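Long-range contacts in dihydrodipicolinate synthase (Rhodopseudomonas palustris, PDB 3DZ1), which probably catalyses the condensation of pyruvate with aspartate semialdehyde to 4-hydroxy-tetrahydrodipicolinate, a step of lysine biosynthesis: residues T47-L52 against V79-S84; G105-P110 against P136-D141. All blocks are in the same frame, centred on the assembly; numbering follows the deposited sequence.

Contact 1 (T47-L52 against V79-S84); sequences TVLGIL and VIVGVS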
loop_
_atom_site.group_PDB
_atom_site.type_symbol
_atom_site.label_atom_id
_atom_site.label_comp_id
_atom_site.label_asym_id
_atom_site.label_seq_id
_atom_site.Cartn_x
_atom_site.Cartn_y
_atom_site.Cartn_z
ATOM N N THR A 47 -10.007 -25.454 -11.178
ATOM C CA THR A 47 -10.480 -24.245 -10.514
ATOM C C THR A 47 -10.794 -23.260 -11.634
ATOM O O THR A 47 -9.989 -23.077 -12.549
ATOM C CB THR A 47 -9.406 -23.687 -9.563
ATOM O OG1 THR A 47 -9.147 -24.658 -8.539
ATOM C CG2 THR A 47 -9.886 -22.390 -8.903
ATOM N N VAL A 48 -11.973 -22.646 -11.579
ATOM C CA VAL A 48 -12.383 -21.726 -12.629
ATOM C C VAL A 48 -12.730 -20.321 -12.150
ATOM O O VAL A 48 -12.950 -20.090 -10.960
ATOM C CB VAL A 48 -13.594 -22.289 -13.411
ATOM C CG1 VAL A 48 -13.233 -23.624 -14.029
ATOM C CG2 VAL A 48 -14.788 -22.447 -12.489
ATOM N N LEU A 49 -12.785 -19.396 -13.105
ATOM C CA LEU A 49 -13.090 -17.996 -12.843
ATOM C C LEU A 49 -11.987 -17.346 -12.018
ATOM O O LEU A 49 -10.820 -17.713 -12.142
ATOM C CB LEU A 49 -14.452 -17.858 -12.148
ATOM C CG LEU A 49 -15.629 -18.348 -13.006
ATOM C CD1 LEU A 49 -16.943 -18.085 -12.294
ATOM C CD2 LEU A 49 -15.607 -17.634 -14.350
ATOM N N GLY A 50 -12.345 -16.383 -11.177
ATOM C CA GLY A 50 -11.330 -15.707 -10.392
ATOM C C GLY A 50 -10.423 -14.881 -11.294
ATOM O O GLY A 50 -10.668 -14.764 -12.497
ATOM N N ILE A 51 -9.370 -14.312 -10.717
ATOM C CA ILE A 51 -8.427 -13.486 -11.468
ATOM C C ILE A 51 -7.785 -14.188 -12.663
ATOM O O ILE A 51 -7.787 -13.653 -13.777
ATOM C CB ILE A 51 -7.296 -12.969 -10.553
ATOM C CG1 ILE A 51 -7.889 -12.127 -9.423
ATOM C CG2 ILE A 51 -6.298 -12.156 -11.360
ATOM C CD1 ILE A 51 -8.726 -10.960 -9.903
ATOM N N LEU A 52 -7.236 -15.377 -12.439
ATOM C CA LEU A 52 -6.585 -16.114 -13.515
ATOM C C LEU A 52 -7.526 -16.469 -14.657
ATOM O O LEU A 52 -7.083 -16.689 -15.786
ATOM C CB LEU A 52 -5.916 -17.376 -12.966
ATOM C CG LEU A 52 -4.723 -17.126 -12.034
ATOM C CD1 LEU A 52 -4.054 -18.449 -11.696
ATOM C CD2 LEU A 52 -3.721 -16.201 -12.700
ATOM N N VAL A 79 -14.767 -29.585 -9.465
ATOM C CA VAL A 79 -14.549 -28.228 -9.960
ATOM C C VAL A 79 -14.792 -27.191 -8.873
ATOM O O VAL A 79 -15.843 -27.171 -8.231
ATOM C CB VAL A 79 -15.457 -27.918 -11.176
ATOM C CG1 VAL A 79 -15.342 -26.451 -11.562
ATOM C CG2 VAL A 79 -15.048 -28.787 -12.349
ATOM N N ILE A 80 -13.804 -26.327 -8.675
ATOM C CA ILE A 80 -13.874 -25.277 -7.667
ATOM C C ILE A 80 -14.080 -23.936 -8.360
ATOM O O ILE A 80 -13.337 -23.579 -9.269
ATOM C CB ILE A 80 -12.571 -25.240 -6.852
ATOM C CG1 ILE A 80 -12.383 -26.578 -6.138
ATOM C CG2 ILE A 80 -12.608 -24.099 -5.846
ATOM C CD1 ILE A 80 -10.993 -26.784 -5.600
ATOM N N VAL A 81 -15.093 -23.193 -7.935
ATOM C CA VAL A 81 -15.370 -21.902 -8.548
ATOM C C VAL A 81 -14.934 -20.762 -7.632
ATOM O O VAL A 81 -15.291 -20.728 -6.453
ATOM C CB VAL A 81 -16.873 -21.749 -8.863
ATOM C CG1 VAL A 81 -17.126 -20.418 -9.573
ATOM C CG2 VAL A 81 -17.346 -22.920 -9.723
ATOM N N GLY A 82 -14.138 -19.847 -8.173
ATOM C CA GLY A 82 -13.696 -18.713 -7.382
ATOM C C GLY A 82 -14.895 -17.798 -7.225
ATOM O O GLY A 82 -15.533 -17.454 -8.217
ATOM N N VAL A 83 -15.223 -17.423 -5.992
ATOM C CA VAL A 83 -16.367 -16.547 -5.764
ATOM C C VAL A 83 -15.993 -15.241 -5.075
ATOM O O VAL A 83 -16.869 -14.486 -4.667
ATOM C CB VAL A 83 -17.471 -17.246 -4.931
ATOM C CG1 VAL A 83 -17.985 -18.467 -5.672
ATOM C CG2 VAL A 83 -16.936 -17.635 -3.568
ATOM N N SER A 84 -14.695 -14.977 -4.946
ATOM C CA SER A 84 -14.236 -13.741 -4.320
ATOM C C SER A 84 -14.940 -12.582 -5.022
ATOM O O SER A 84 -15.016 -12.548 -6.250
ATOM C CB SER A 84 -12.720 -13.603 -4.462
ATOM O OG SER A 84 -12.058 -14.704 -3.860
HETATM O O HOH W 1 -14.999 -15.329 -9.874
#
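Val48 carries both direct hydrogen bonds of this parallel pairing. Its N donates to Ile80 O at 2.8 Å, nearly along the C=O axis, and its O accepts from Gly82 N at 3.0 Å with an N-H...O angle of 171°, so its backbone brackets Val81 as parallel bridging requires. Thr47 CA adds a CA-H...O contact to Ile80 O, which therefore meets two groups of the partner strand. One step on, the strands part: Gly50 N and Gly82 O are 4.5 Å apart, and a water takes the place of the missing rung, accepting from Gly50 N and donating to Gly82 O at 2.7 Å. Both glycines fit their places, since Gly50 has positive phi and a side chain on Gly82 would press on Gly50 CA.

Among the side chains, Thr47 and Ile80 lie on one face, crossing obliquely; Thr47 OG1 comes 3.9 Å from Ile80 CB and is buried with no polar partner in the model. On the other face, with CG1 anti to the carbonyl carbon (chi1 -59°), Val48 CG2 falls in the crowded position between N and the carbonyl carbon and touches Val81 CG2 at 3.8 Å. Beside this pair, the Leu49 side chain lies alongside that of Val81, pointing the same way, and its CD1 meets Val81 CG1 at 3.6 Å.

The Thr47 face looks into the barrel: the side chains of Thr47 and Met217, a predicted pyruvate-binding residue, come within about 3 Å at their nearest atoms. Leu49 and Val48 pack on helix 60-73 through Val66, Ala67 and Phe70, and Val81 reaches Ser98 of helix 88-101. Backbone bonds carry the sheet on, from Thr47 to Ala14 and Ala16 and from Val81 to Gly105 of strand 105-108.

Contact 2 (G105-P110 against P136-D141); sequences GVMIAP and PWVLQD
Four backbone hydrogen bonds zip strand 105-108 to strand 137-141. Val106 N donates to Pro136 O, Val138 N to Val106 O at 2.7 Å, Ile108 N to Val138 O at 2.8 Å and Gln140 N to Ile108 O. The last two are equally straight at the hydrogen (174°), but Ile108 N approaches Val138 O nearly along the C=O axis, while Gln140 N lies above the carbonyl plane of Ile108, 39° out of it. Gly105 suits its place because a CB there would clash with Pro136 O.

The apolar contacts fall on two faces. On the outer one, Ile108 crosses Trp137 at about a right angle and brings CD1 to 3.8 Å from Trp137 CE3, while Val106 CG2 meets Trp137 CB at the same distance; Phe124 of helix 117-131 meets the indole with nearly parallel planes. On the inner one, Met107 (selenomethionine) lays CG 4.0 Å from Val138 CB, then bends at chi3 (75°) so that CE reaches the amide of Gln140.

The polar end of Gln140 is divided: OE1 touches Ala109 CB at 3.2 Å and Met107 CE at 3.6 Å, while NE2 hydrogen-bonds Glu171. An alanine here removes the amide and with it the bond to Glu171, and would probably loosen the packing against Met107 CE and Ala109 CB.

The ladder thus pairs the N-H and C=O groups that the strands turn toward each other. Val106, Ile108 and the indole make the outer face apolar where it meets helices 88-101 and 117-131; the amide, bonded to Glu171, adds polarity at the C-terminal end of the pairing, and Met107 is the side chain near the predicted pyruvate-binding Met217.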
loop_
_atom_site.group_PDB
_atom_site.type_symbol
_atom_site.label_atom_id
_atom_site.label_comp_id
_atom_site.label_asym_id
_atom_site.label_seq_id
_atom_site.Cartn_x
_atom_site.Cartn_y
_atom_site.Cartn_z
ATOM N N GLY A 105 -17.033 -27.128 -4.788
ATOM C CA GLY A 105 -16.908 -26.108 -3.763
ATOM C C GLY A 105 -16.487 -24.784 -4.366
ATOM O O GLY A 105 -16.364 -24.666 -5.586
ATOM N N VAL A 106 -16.254 -23.786 -3.518
ATOM C CA VAL A 106 -15.857 -22.465 -3.992
ATOM C C VAL A 106 -14.594 -21.956 -3.301
ATOM O O VAL A 106 -14.208 -22.457 -2.244
ATOM C CB VAL A 106 -16.997 -21.438 -3.778
ATOM C CG1 VAL A 106 -18.273 -21.934 -4.445
ATOM C CG2 VAL A 106 -17.229 -21.210 -2.287
HETATM N N MSE A 107 -13.949 -20.961 -3.902
HETATM C CA MSE A 107 -12.735 -20.392 -3.327
HETATM C C MSE A 107 -12.986 -18.948 -2.915
HETATM O O MSE A 107 -13.646 -18.192 -3.632
HETATM C CB MSE A 107 -11.580 -20.459 -4.333
HETATM C CG MSE A 107 -10.245 -19.967 -3.770
HETATM SE SE MSE A 107 -8.724 -20.244 -4.969
HETATM C CE MSE A 107 -9.085 -18.846 -6.251
ATOM N N ILE A 108 -12.467 -18.570 -1.752
ATOM C CA ILE A 108 -12.650 -17.213 -1.256
ATOM C C ILE A 108 -11.335 -16.579 -0.833
ATOM O O ILE A 108 -10.598 -17.128 -0.004
ATOM C CB ILE A 108 -13.613 -17.172 -0.041
ATOM C CG1 ILE A 108 -14.925 -17.880 -0.384
ATOM C CG2 ILE A 108 -13.911 -15.721 0.337
ATOM C CD1 ILE A 108 -15.871 -18.015 0.805
ATOM N N ALA A 109 -11.046 -15.425 -1.421
ATOM C CA ALA A 109 -9.843 -14.670 -1.102
ATOM C C ALA A 109 -10.320 -13.453 -0.323
ATOM O O ALA A 109 -11.450 -13.003 -0.497
ATOM C CB ALA A 109 -9.134 -14.234 -2.379
ATOM N N PRO A 110 -9.469 -12.908 0.553
ATOM C CA PRO A 110 -9.880 -11.738 1.329
ATOM C C PRO A 110 -9.696 -10.439 0.553
ATOM O O PRO A 110 -8.874 -10.365 -0.363
ATOM C CB PRO A 110 -8.950 -11.793 2.533
ATOM C CG PRO A 110 -7.669 -12.249 1.903
ATOM C CD PRO A 110 -8.134 -13.373 0.972
ATOM N N PRO A 136 -18.759 -26.179 0.791
ATOM C CA PRO A 136 -17.336 -26.448 1.017
ATOM C C PRO A 136 -16.553 -25.317 0.367
ATOM O O PRO A 136 -16.866 -24.919 -0.755
ATOM C CB PRO A 136 -17.110 -27.774 0.290
ATOM C CG PRO A 136 -18.464 -28.416 0.286
ATOM C CD PRO A 136 -19.370 -27.248 -0.015
ATOM N N TRP A 137 -15.546 -24.784 1.048
ATOM C CA TRP A 137 -14.791 -23.707 0.431
ATOM C C TRP A 137 -13.293 -23.777 0.646
ATOM O O TRP A 137 -12.798 -24.503 1.515
ATOM C CB TRP A 137 -15.331 -22.340 0.866
ATOM C CG TRP A 137 -15.225 -22.043 2.331
ATOM C CD1 TRP A 137 -15.987 -22.566 3.337
ATOM C CD2 TRP A 137 -14.318 -21.125 2.948
ATOM N NE1 TRP A 137 -15.610 -22.026 4.545
ATOM C CE2 TRP A 137 -14.587 -21.138 4.334
ATOM C CE3 TRP A 137 -13.302 -20.289 2.463
ATOM C CZ2 TRP A 137 -13.876 -20.346 5.242
ATOM C CZ3 TRP A 137 -12.595 -19.501 3.366
ATOM C CH2 TRP A 137 -12.887 -19.537 4.741
ATOM N N VAL A 138 -12.585 -23.011 -0.174
ATOM C CA VAL A 138 -11.132 -22.948 -0.165
ATOM C C VAL A 138 -10.640 -21.562 0.228
ATOM O O VAL A 138 -11.058 -20.558 -0.352
ATOM C CB VAL A 138 -10.580 -23.278 -1.568
ATOM C CG1 VAL A 138 -9.058 -23.254 -1.558
ATOM C CG2 VAL A 138 -11.115 -24.623 -2.025
ATOM N N LEU A 139 -9.752 -21.517 1.215
ATOM C CA LEU A 139 -9.182 -20.256 1.684
ATOM C C LEU A 139 -7.945 -19.937 0.847
ATOM O O LEU A 139 -6.980 -20.703 0.848
ATOM C CB LEU A 139 -8.785 -20.379 3.163
ATOM C CG LEU A 139 -8.076 -19.171 3.792
ATOM C CD1 LEU A 139 -8.967 -17.942 3.704
ATOM C CD2 LEU A 139 -7.725 -19.484 5.238
ATOM N N GLN A 140 -7.974 -18.820 0.123
ATOM C CA GLN A 140 -6.825 -18.437 -0.695
ATOM C C GLN A 140 -5.902 -17.484 0.063
ATOM O O GLN A 140 -6.313 -16.401 0.480
ATOM C CB GLN A 140 -7.273 -17.782 -2.007
ATOM C CG GLN A 140 -6.110 -17.215 -2.812
ATOM C CD GLN A 140 -6.522 -16.723 -4.182
ATOM O OE1 GLN A 140 -7.611 -16.181 -4.356
ATOM N NE2 GLN A 140 -5.643 -16.894 -5.161
ATOM N N ASP A 141 -4.653 -17.909 0.231
ATOM C CA ASP A 141 -3.624 -17.150 0.942
ATOM C C ASP A 141 -2.531 -16.791 -0.068
ATOM O O ASP A 141 -1.616 -17.575 -0.314
ATOM C CB ASP A 141 -3.057 -18.022 2.068
ATOM C CG ASP A 141 -1.949 -17.341 2.845
ATOM O OD1 ASP A 141 -1.796 -16.103 2.734
ATOM O OD2 ASP A 141 -1.237 -18.053 3.581
#

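How the contacts relate
From the N terminus, strand 11-15 and helix 28-40 lead into strand 45-48; the chain then passes through helix 60-73 and back into strand 78-82, where contact 1 closes the beta-alpha-beta unit of these last three elements. Helix 88-101 leads to strand 105-108, and helix 117-131 to strand 137-141, where contact 2 closes another unit. The two are in series, neither nesting nor crossing, with centres about 9 Å apart. They meet at the seam between strands 78-82 and 105-108: Val81 O lies 2.9 Å from Met107 N and Ser84 OG 2.7 Å from Ala109 N, both probable hydrogen bonds. Together they knit four consecutive strands of the eight-stranded TIM barrel.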